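Local coordinates for protein putative peptidyl-prolyl cis-trans isomerase Cbf2 (Campylobacter jejuni, PDB 3RFW) that probably catalyses the cis-trans isomerisation of peptide bonds preceding proline and is a SurA-like chaperone and major antigen of its bacterium, at residues A126-I129 with I130-L133; P176-D179 with A180-L184; V219-G222 with I223-G226. All coordinates share one frame; numbering follows the deposited sequence.

Interaction 1: A126-I129 with I130-L133; sequences AKDI and INEL
The shortest polar bond here runs from Asn131 N to Lys127 O, at 2.8 Å, one rung of an unbroken alpha-helical ladder. Ile130 N is bonded to Ala126 O and Glu132 N to Asp128 O, each reaching its carbonyl one turn back. The last rung, Leu133 N to Ile129 O, is longer at 3.2 Å and more bent at the hydrogen, with an N-H...O angle of 139°.

On the buried side, Ile129 and Leu133 lie next to each other and point the same way, one turn apart. The touching atoms are the branch methyl CG2 of Ile129 and the CD1 methyl of Leu133, 3.5 Å apart. Ile129 holds CG2 anti to its backbone N and beside its carbonyl carbon (chi1 of -74° to CG1), which sets that methyl facing the following turn. Ile130 turns its longer branch back over the preceding turn, with CG1 3.2 Å from Ala126 O, thereby laying hydrocarbon against the carbonyl.

Both isoleucines suit their places because a beta-branched chain fills space close to the backbone, where the helix meets a sheet. Ile129 packs on Ile118 and Val120 of strand 108-120, Ile130 on Val202 and Pro193, and Leu133 on Phe145 and Leu148 of helix 138-152. Ala126, whose methyl touches Val120, Tyr200 and Pro193, is small, consistent with a close approach of helix and sheet. Lys127, Asp128, Asn131 and Glu132 lie on the exposed side, where their polar ends can meet solvent, although Glu132 also touches Leu148; Lys127 NZ makes its salt bridge with Glu123, one turn earlier.

The pattern is that of an amphipathic helix laid with its apolar side on an antiparallel sheet, here within the PpiC-type (parvulin) isomerase domain.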
loop_
_atom_site.group_PDB
_atom_site.type_symbol
_atom_site.label_atom_id
_atom_site.label_comp_id
_atom_site.label_asym_id
_atom_site.label_seq_id
_atom_site.Cartn_x
_atom_site.Cartn_y
_atom_site.Cartn_z
ATOM N N ALA A 126 2.538 37.922 -25.187
ATOM C CA ALA A 126 2.916 36.654 -25.814
ATOM C C ALA A 126 3.687 36.834 -27.123
ATOM O O ALA A 126 4.659 36.118 -27.365
ATOM C CB ALA A 126 1.698 35.753 -26.012
ATOM N N LYS A 127 3.310 37.838 -27.921
ATOM C CA LYS A 127 4.051 38.147 -29.146
ATOM C C LYS A 127 5.458 38.663 -28.861
ATOM O O LYS A 127 6.407 38.343 -29.589
ATOM C CB LYS A 127 3.292 39.154 -30.017
ATOM C CG LYS A 127 2.013 38.604 -30.645
ATOM C CD LYS A 127 1.591 39.445 -31.850
ATOM C CE LYS A 127 0.161 39.147 -32.253
ATOM N NZ LYS A 127 -0.643 40.388 -32.430
ATOM N N ASP A 128 5.593 39.432 -27.786
ATOM C CA ASP A 128 6.885 40.013 -27.408
ATOM C C ASP A 128 7.857 38.962 -26.902
ATOM O O ASP A 128 9.058 39.053 -27.148
ATOM C CB ASP A 128 6.719 41.099 -26.331
ATOM C CG ASP A 128 6.191 42.418 -26.893
ATOM O OD1 ASP A 128 5.564 42.411 -27.977
ATOM O OD2 ASP A 128 6.381 43.465 -26.228
ATOM N N ILE A 129 7.370 38.021 -26.100
ATOM C CA ILE A 129 8.214 36.876 -25.766
ATOM C C ILE A 129 8.614 36.158 -27.047
ATOM O O ILE A 129 9.793 35.872 -27.258
ATOM C CB ILE A 129 7.541 35.887 -24.788
ATOM C CG1 ILE A 129 7.524 36.480 -23.375
ATOM C CG2 ILE A 129 8.272 34.519 -24.797
ATOM C CD1 ILE A 129 6.247 36.189 -22.614
ATOM N N ILE A 130 7.638 35.917 -27.917
ATOM C CA ILE A 130 7.902 35.216 -29.172
ATOM C C ILE A 130 9.013 35.914 -29.957
ATOM O O ILE A 130 10.003 35.282 -30.355
ATOM C CB ILE A 130 6.629 35.079 -30.020
ATOM C CG1 ILE A 130 5.772 33.922 -29.481
ATOM C CG2 ILE A 130 6.992 34.832 -31.489
ATOM C CD1 ILE A 130 4.376 33.855 -30.065
ATOM N N ASN A 131 8.902 37.243 -30.024
ATOM C CA ASN A 131 9.954 38.140 -30.516
ATOM C C ASN A 131 11.345 37.969 -29.923
ATOM O O ASN A 131 12.339 37.947 -30.656
ATOM C CB ASN A 131 9.527 39.587 -30.296
ATOM C CG ASN A 131 8.836 40.162 -31.487
ATOM O OD1 ASN A 131 7.634 40.440 -31.446
ATOM N ND2 ASN A 131 9.583 40.317 -32.582
ATOM N N GLU A 132 11.428 37.991 -28.596
ATOM C CA GLU A 132 12.714 37.863 -27.928
ATOM C C GLU A 132 13.431 36.569 -28.292
ATOM O O GLU A 132 14.665 36.502 -28.228
ATOM C CB GLU A 132 12.549 37.948 -26.411
ATOM C CG GLU A 132 13.160 39.196 -25.798
ATOM C CD GLU A 132 12.946 39.270 -24.304
ATOM O OE1 GLU A 132 13.942 39.126 -23.559
ATOM O OE2 GLU A 132 11.781 39.449 -23.877
ATOM N N LEU A 133 12.653 35.538 -28.632
ATOM C CA LEU A 133 13.185 34.198 -28.915
ATOM C C LEU A 133 13.332 33.898 -30.424
ATOM O O LEU A 133 13.994 32.924 -30.820
ATOM C CB LEU A 133 12.325 33.119 -28.231
ATOM C CG LEU A 133 12.089 33.254 -26.719
ATOM C CD1 LEU A 133 10.819 32.549 -26.276
ATOM C CD2 LEU A 133 13.290 32.787 -25.898
#

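Interaction 2: P176-D179 with A180-L184; sequences PFTD and AAFAL
Backbone hydrogen bonds join Phe177 to Ala181 and Thr178 to Phe182 along the short helix 175-183. Ala181 N meets Phe177 O at 3.0 Å, and Phe182 N reaches Thr178 O at the same length but straighter, with an N-H...O angle of 170°. The ladder is slacker at Pro176, whose carbonyl takes only a weak bond from Ala180 N, 3.4 Å from Pro176 O. Proline suits an early helical position, since its ring nitrogen has no hydrogen to offer to a preceding turn. Ala183 N still bonds to Asp179 O, and Leu184 is the first residue to leave helical backbone angles.

Among side-chain contacts, Thr178 and Phe182 lie alongside each other, pointing the same way. The Thr178 CG2 methyl approaches the ring at Phe182 CD1, 3.9 Å away. Thr178 O lies at the ring edge, in its plane, 3.3 Å from Phe182 CD1, so the carbonyl that accepts the Phe182 N-H also faces an aromatic C-H. Thr178 sets its methyl anti to the backbone N, facing the next turn, while OG1 (chi1 -64°) stays beside that N and turns back to hydrogen-bond with Val174 O, satisfying a buried hydroxyl. The alanines add only methyls: Ala181 CB rests 3.6 Å from Phe177 O.

Aromatic and apolar contacts beyond the helix suit the two phenylalanines. The Phe177 ring meets the rings of His117 and His201. In apolar packing, Phe177 lies on Leu165, Phe168 and Ile203, whereas Phe182 leans on Ala111 and Val113 of strand 108-120. Asp179 belongs to the exposed side.

Such a short helix, packed by its apolar residues against the four-stranded antiparallel sheet, is characteristic of the parvulin-type isomerase fold.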
loop_
_atom_site.group_PDB
_atom_site.type_symbol
_atom_site.label_atom_id
_atom_site.label_comp_id
_atom_site.label_asym_id
_atom_site.label_seq_id
_atom_site.Cartn_x
_atom_site.Cartn_y
_atom_site.Cartn_z
ATOM N N PRO A 176 -7.002 23.184 -27.075
ATOM C CA PRO A 176 -6.293 24.226 -27.824
ATOM C C PRO A 176 -4.785 24.283 -27.501
ATOM O O PRO A 176 -3.967 24.507 -28.399
ATOM C CB PRO A 176 -7.010 25.526 -27.407
ATOM C CG PRO A 176 -7.883 25.150 -26.210
ATOM C CD PRO A 176 -8.196 23.700 -26.381
ATOM N N PHE A 177 -4.425 24.047 -26.240
ATOM C CA PHE A 177 -3.016 23.920 -25.846
ATOM C C PHE A 177 -2.415 22.638 -26.443
ATOM O O PHE A 177 -1.398 22.676 -27.147
ATOM C CB PHE A 177 -2.893 23.914 -24.308
ATOM C CG PHE A 177 -1.471 23.966 -23.808
ATOM C CD1 PHE A 177 -0.773 22.797 -23.540
ATOM C CD2 PHE A 177 -0.817 25.188 -23.650
ATOM C CE1 PHE A 177 0.564 22.831 -23.106
ATOM C CE2 PHE A 177 0.530 25.235 -23.260
ATOM C CZ PHE A 177 1.214 24.041 -22.986
ATOM N N THR A 178 -3.078 21.520 -26.164
ATOM C CA THR A 178 -2.771 20.203 -26.716
ATOM C C THR A 178 -2.591 20.192 -28.245
ATOM O O THR A 178 -1.625 19.623 -28.753
ATOM C CB THR A 178 -3.884 19.212 -26.297
ATOM O OG1 THR A 178 -3.862 19.074 -24.876
ATOM C CG2 THR A 178 -3.699 17.856 -26.925
ATOM N N ASP A 179 -3.512 20.828 -28.962
ATOM C CA ASP A 179 -3.417 20.957 -30.409
ATOM C C ASP A 179 -2.102 21.590 -30.854
ATOM O O ASP A 179 -1.400 21.047 -31.708
ATOM C CB ASP A 179 -4.602 21.760 -30.973
ATOM C CG ASP A 179 -5.896 20.934 -31.054
ATOM O OD1 ASP A 179 -5.876 19.724 -30.707
ATOM O OD2 ASP A 179 -6.936 21.511 -31.448
ATOM N N ALA A 180 -1.773 22.753 -30.315
ATOM C CA ALA A 180 -0.545 23.407 -30.750
ATOM C C ALA A 180 0.704 22.589 -30.391
ATOM O O ALA A 180 1.645 22.502 -31.188
ATOM C CB ALA A 180 -0.455 24.828 -30.205
ATOM N N ALA A 181 0.692 21.946 -29.223
ATOM C CA ALA A 181 1.883 21.269 -28.724
ATOM C C ALA A 181 2.190 19.977 -29.501
ATOM O O ALA A 181 3.351 19.663 -29.767
ATOM C CB ALA A 181 1.767 20.985 -27.226
ATOM N N PHE A 182 1.144 19.263 -29.896
ATOM C CA PHE A 182 1.290 18.139 -30.826
ATOM C C PHE A 182 1.676 18.524 -32.255
ATOM O O PHE A 182 2.323 17.739 -32.950
ATOM C CB PHE A 182 0.061 17.227 -30.807
ATOM C CG PHE A 182 0.058 16.259 -29.659
ATOM C CD1 PHE A 182 -0.248 16.688 -28.381
ATOM C CD2 PHE A 182 0.507 14.961 -29.825
ATOM C CE1 PHE A 182 -0.215 15.805 -27.309
ATOM C CE2 PHE A 182 0.523 14.060 -28.755
ATOM C CZ PHE A 182 0.149 14.483 -27.504
ATOM N N ALA A 183 1.299 19.725 -32.690
ATOM C CA ALA A 183 1.615 20.137 -34.051
ATOM C C ALA A 183 3.074 20.524 -34.248
ATOM O O ALA A 183 3.612 20.362 -35.340
ATOM C CB ALA A 183 0.702 21.242 -34.512
ATOM N N LEU A 184 3.727 21.009 -33.195
ATOM C CA LEU A 184 5.075 21.539 -33.318
ATOM C C LEU A 184 6.088 20.475 -33.669
ATOM O O LEU A 184 5.935 19.309 -33.300
ATOM C CB LEU A 184 5.523 22.221 -32.018
ATOM C CG LEU A 184 4.761 23.496 -31.629
ATOM C CD1 LEU A 184 4.871 23.730 -30.132
ATOM C CD2 LEU A 184 5.276 24.704 -32.417
#

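Interaction 3: V219-G222 with I223-G226; sequences VKQG and IENG
Asn225 N donates to Gln221 O at 2.8 Å in a nearly straight bond (N-H...O 171°), the shortest of four that tie together this part of helix 216-246, which is kinked where Gln221 N and Gly222 N lack a bond to the turn before. Glu224 N reaches Lys220 O, Ile223 N Val219 O, and Gly226 N Gly222 O. A water bridges the turn: it donates to Glu224 OE1 at 2.6 Å and, weakly, to Lys220 O. Glu224 suits this bridge because its CG stands anti to the backbone N (chi1 -159°) and its chain is extended beyond it.

Gln221 and Glu224 run side by side, with the amide plane 42° from the carboxylate and Gln221 NE2 3.7 Å from Glu224 OE1, a proximity and not a hydrogen bond. On the apolar side, Val219 and Ile223 cross at a slant. Val219 CG1 lies 3.3 Å from Ile223 CD1, tighter than usual for two methyls. Ile223 CG1 also rests 3.1 Å from Val219 O.

Buried Ile223 faces helix 93-103, packing on Val96 and Phe99, with Glu224 also touching Val96. Val219 and Ile223 both press on Tyr107, just ahead of strand 108-120, and Val219 meets Ile214, just beyond strand 199-213.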
loop_
_atom_site.group_PDB
_atom_site.type_symbol
_atom_site.label_atom_id
_atom_site.label_comp_id
_atom_site.label_asym_id
_atom_site.label_seq_id
_atom_site.Cartn_x
_atom_site.Cartn_y
_atom_site.Cartn_z
ATOM N N VAL A 219 1.343 -8.915 -24.495
ATOM C CA VAL A 219 0.092 -8.894 -23.752
ATOM C C VAL A 219 -0.619 -10.262 -23.710
ATOM O O VAL A 219 -1.703 -10.372 -23.153
ATOM C CB VAL A 219 -0.871 -7.849 -24.340
ATOM C CG1 VAL A 219 -2.195 -7.949 -23.671
ATOM C CG2 VAL A 219 -0.331 -6.447 -24.140
ATOM N N LYS A 220 -0.053 -11.281 -24.352
ATOM C CA LYS A 220 -0.826 -12.507 -24.597
ATOM C C LYS A 220 -1.160 -13.284 -23.328
ATOM O O LYS A 220 -2.258 -13.832 -23.212
ATOM C CB LYS A 220 -0.183 -13.417 -25.655
ATOM C CG LYS A 220 1.086 -14.089 -25.201
ATOM C CD LYS A 220 1.789 -14.830 -26.339
ATOM C CE LYS A 220 3.312 -14.654 -26.225
ATOM N NZ LYS A 220 4.069 -15.950 -26.272
ATOM N N GLN A 221 -0.242 -13.293 -22.365
ATOM C CA GLN A 221 -0.478 -13.991 -21.099
ATOM C C GLN A 221 -1.575 -13.307 -20.314
ATOM O O GLN A 221 -2.523 -13.955 -19.891
ATOM C CB GLN A 221 0.797 -14.091 -20.255
ATOM C CG GLN A 221 1.549 -15.423 -20.404
ATOM C CD GLN A 221 0.698 -16.652 -20.122
ATOM O OE1 GLN A 221 -0.182 -16.650 -19.252
ATOM N NE2 GLN A 221 0.980 -17.725 -20.844
ATOM N N GLY A 222 -1.482 -11.985 -20.207
ATOM C CA GLY A 222 -2.541 -11.178 -19.644
ATOM C C GLY A 222 -3.913 -11.412 -20.265
ATOM O O GLY A 222 -4.918 -11.419 -19.555
ATOM N N ILE A 223 -3.963 -11.566 -21.585
ATOM C CA ILE A 223 -5.229 -11.755 -22.304
ATOM C C ILE A 223 -5.778 -13.120 -21.879
ATOM O O ILE A 223 -6.948 -13.249 -21.564
ATOM C CB ILE A 223 -5.032 -11.824 -23.853
ATOM C CG1 ILE A 223 -4.477 -10.515 -24.432
ATOM C CG2 ILE A 223 -6.339 -12.205 -24.549
ATOM C CD1 ILE A 223 -5.232 -9.281 -23.980
ATOM N N GLU A 224 -4.900 -14.118 -21.882
ATOM C CA GLU A 224 -5.251 -15.458 -21.506
ATOM C C GLU A 224 -5.787 -15.571 -20.080
ATOM O O GLU A 224 -6.865 -16.142 -19.864
ATOM C CB GLU A 224 -4.089 -16.415 -21.714
ATOM C CG GLU A 224 -4.567 -17.837 -21.820
ATOM C CD GLU A 224 -3.451 -18.844 -21.851
ATOM O OE1 GLU A 224 -2.317 -18.476 -22.224
ATOM O OE2 GLU A 224 -3.727 -20.021 -21.550
ATOM N N ASN A 225 -5.075 -14.961 -19.132
ATOM C CA ASN A 225 -5.496 -14.922 -17.738
ATOM C C ASN A 225 -6.885 -14.355 -17.615
ATOM O O ASN A 225 -7.728 -14.938 -16.954
ATOM C CB ASN A 225 -4.536 -14.069 -16.903
ATOM C CG ASN A 225 -3.190 -14.700 -16.758
ATOM O OD1 ASN A 225 -3.011 -15.880 -17.067
ATOM N ND2 ASN A 225 -2.208 -13.912 -16.292
ATOM N N GLY A 226 -7.122 -13.244 -18.297
ATOM C CA GLY A 226 -8.416 -12.561 -18.272
ATOM C C GLY A 226 -9.529 -13.350 -18.951
ATOM O O GLY A 226 -10.666 -13.350 -18.480
HETATM O O HOH W 1 -1.179 -16.718 -23.823
#

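How the interactions relate
The contacts follow one another along the chain, each within a single helix: interaction 1 in helix 123-133, interaction 2 in helix 175-183 and interaction 3 in helix 216-246. The first two belong to the PpiC-type domain; their centres are 18 Å apart and their nearest atoms about 9 Å, so they do not touch. Both helices pack on strands 108-120 and 199-213 of the same four-stranded antiparallel sheet. Interaction 3 is 35 Å from interaction 2 and 52 Å from interaction 1, centre to centre. It lies nearer the middle of this elongated chain, against helix 93-103, where the connections to and from the isomerase domain meet the largely helical remainder of the chaperone.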